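Local coordinates for uncharacterized periplasmic protein (Bacteroides vulgatus ATCC 8482, PDB 3ELG), which is of unknown function but is a putative periplasmic protein with a BLIP-like fold, related to the PepSY-like beta-lactamase-inhibitor-like family, at residues T76-A81 and H93-I98. Residues are numbered along the deposited sequence; the frame is centred on the assembly and turned at random.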
loop_
_atom_site.group_PDB
_atom_site.type_symbol
_atom_site.label_atom_id
_atom_site.label_comp_id
_atom_site.label_asym_id
_atom_site.label_seq_id
_atom_site.Cartn_x
_atom_site.Cartn_y
_atom_site.Cartn_z
ATOM N N THR A 76 -10.389 5.512 0.599
ATOM C CA THR A 76 -11.113 4.243 0.490
ATOM C C THR A 76 -10.343 3.065 1.094
ATOM O O THR A 76 -10.898 2.041 1.476
ATOM C CB THR A 76 -11.499 3.954 -0.987
ATOM O OG1 THR A 76 -12.398 2.844 -1.035
ATOM C CG2 THR A 76 -10.259 3.673 -1.808
ATOM N N PHE A 77 -9.036 3.238 1.170
ATOM C CA PHE A 77 -8.127 2.179 1.590
ATOM C C PHE A 77 -7.983 2.094 3.130
ATOM O O PHE A 77 -7.458 1.114 3.695
ATOM C CB PHE A 77 -6.759 2.401 0.968
ATOM C CG PHE A 77 -6.722 2.166 -0.561
ATOM C CD1 PHE A 77 -7.024 0.923 -1.091
ATOM C CD2 PHE A 77 -6.368 3.188 -1.404
ATOM C CE1 PHE A 77 -6.997 0.725 -2.459
ATOM C CE2 PHE A 77 -6.314 2.981 -2.783
ATOM C CZ PHE A 77 -6.629 1.745 -3.302
ATOM N N ILE A 78 -8.434 3.155 3.779
ATOM C CA ILE A 78 -8.297 3.309 5.242
ATOM C C ILE A 78 -9.577 2.806 5.891
ATOM O O ILE A 78 -10.692 3.340 5.636
ATOM C CB ILE A 78 -7.954 4.772 5.658
ATOM C CG1 ILE A 78 -6.699 5.238 4.925
ATOM C CG2 ILE A 78 -7.752 4.824 7.162
ATOM C CD1 ILE A 78 -6.341 6.648 5.228
ATOM N N PRO A 79 -9.484 1.749 6.725
ATOM C CA PRO A 79 -10.724 1.321 7.382
ATOM C C PRO A 79 -11.390 2.430 8.197
ATOM O O PRO A 79 -10.723 3.277 8.783
ATOM C CB PRO A 79 -10.274 0.172 8.290
ATOM C CG PRO A 79 -9.064 -0.336 7.707
ATOM C CD PRO A 79 -8.373 0.826 7.009
ATOM N N GLN A 80 -12.720 2.386 8.247
ATOM C CA GLN A 80 -13.476 3.459 8.919
ATOM C C GLN A 80 -13.054 3.680 10.388
ATOM O O GLN A 80 -12.916 4.801 10.863
ATOM C CB GLN A 80 -14.993 3.176 8.845
ATOM C CG GLN A 80 -15.785 4.248 9.543
ATOM N N ALA A 81 -12.814 2.590 11.108
ATOM C CA ALA A 81 -12.444 2.699 12.526
ATOM C C ALA A 81 -11.107 3.448 12.642
ATOM O O ALA A 81 -10.878 4.193 13.575
ATOM C CB ALA A 81 -12.339 1.276 13.203
ATOM N N HIS A 93 -3.057 15.888 9.926
ATOM C CA HIS A 93 -1.897 15.137 9.373
ATOM C C HIS A 93 -2.350 14.287 8.209
ATOM O O HIS A 93 -3.462 13.825 8.191
ATOM C CB HIS A 93 -1.227 14.256 10.418
ATOM C CG HIS A 93 -0.381 15.019 11.389
ATOM N ND1 HIS A 93 -0.665 16.319 11.759
ATOM C CD2 HIS A 93 0.735 14.669 12.071
ATOM C CE1 HIS A 93 0.240 16.738 12.625
ATOM N NE2 HIS A 93 1.102 15.756 12.830
ATOM N N LYS A 94 -1.470 14.130 7.232
ATOM C CA LYS A 94 -1.767 13.300 6.052
ATOM C C LYS A 94 -1.216 11.927 6.255
ATOM O O LYS A 94 -0.054 11.806 6.588
ATOM C CB LYS A 94 -0.986 13.765 4.821
ATOM C CG LYS A 94 -1.627 14.713 3.860
ATOM C CD LYS A 94 -0.568 15.007 2.808
ATOM C CE LYS A 94 -0.977 16.092 1.876
ATOM N NZ LYS A 94 -0.101 16.068 0.657
ATOM N N THR A 95 -2.010 10.893 5.981
ATOM C CA THR A 95 -1.448 9.545 5.819
ATOM C C THR A 95 -0.943 9.383 4.397
ATOM O O THR A 95 -1.711 9.397 3.450
ATOM C CB THR A 95 -2.499 8.414 6.105
ATOM O OG1 THR A 95 -2.890 8.511 7.480
ATOM C CG2 THR A 95 -1.942 7.015 5.810
ATOM N N VAL A 96 0.346 9.170 4.282
ATOM C CA VAL A 96 1.001 9.125 2.953
ATOM C C VAL A 96 1.344 7.711 2.528
ATOM O O VAL A 96 1.649 7.460 1.341
ATOM C CB VAL A 96 2.266 10.038 2.875
ATOM C CG1 VAL A 96 1.868 11.530 3.143
ATOM C CG2 VAL A 96 3.403 9.541 3.765
ATOM N N LYS A 97 1.235 6.777 3.475
ATOM C CA LYS A 97 1.546 5.366 3.233
ATOM C C LYS A 97 0.720 4.498 4.168
ATOM O O LYS A 97 0.544 4.808 5.336
ATOM C CB LYS A 97 3.040 5.084 3.389
ATOM C CG LYS A 97 3.445 3.633 3.211
ATOM C CD LYS A 97 4.949 3.456 3.176
ATOM C CE LYS A 97 5.573 3.570 4.557
ATOM N NZ LYS A 97 7.077 3.400 4.501
ATOM N N ILE A 98 0.176 3.428 3.614
ATOM C CA ILE A 98 -0.519 2.430 4.430
ATOM C C ILE A 98 -0.045 1.054 4.023
ATOM O O ILE A 98 0.155 0.748 2.850
ATOM C CB ILE A 98 -2.069 2.561 4.336
ATOM C CG1 ILE A 98 -2.812 1.603 5.301
ATOM C CG2 ILE A 98 -2.570 2.355 2.890
ATOM C CD1 ILE A 98 -4.313 1.853 5.469
#
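In this BLIP-like fold an antiparallel sheet carries helices on its face, and here the turn leading into helix 80-89 packs against the start of strand 95-101, the strand that follows that helix. The contact is small and apolar. I98 carries it from the strand: its CG1 lies anti to the backbone N (chi1 -174°) and chi2 is also extended, so CD1 reaches out as the tip of a straight chain. I78 answers with CG1 anti to its own carbonyl carbon (chi1 -55°), and the two isoleucines cross obliquely, I98 CD1 meeting I78 CG1 at 4.2 Å. Beyond that methylene, I78 CD1 runs on along the strand to T95 CB, 4.3 Å away, so that one side chain spans T95 and I98. Between these two the strand is distorted by a classic beta bulge, in which V96 and K97 both face T108 of the neighbouring strand 104-109. P79, the N-cap residue of helix 80-89, borders the contact with its ring, CD lying 4.5 Å from I98 CD1. F77 begins toward the strand, but its ring turns away to stack edge-to-face with W63 and to touch M20 of helix 15-24, while T76 CG2 sits over the centre of one face. What F77 offers the strand is therefore backbone: the carbonyl oxygen F77 O lies 3.7 Å from the methyl I98 CD1.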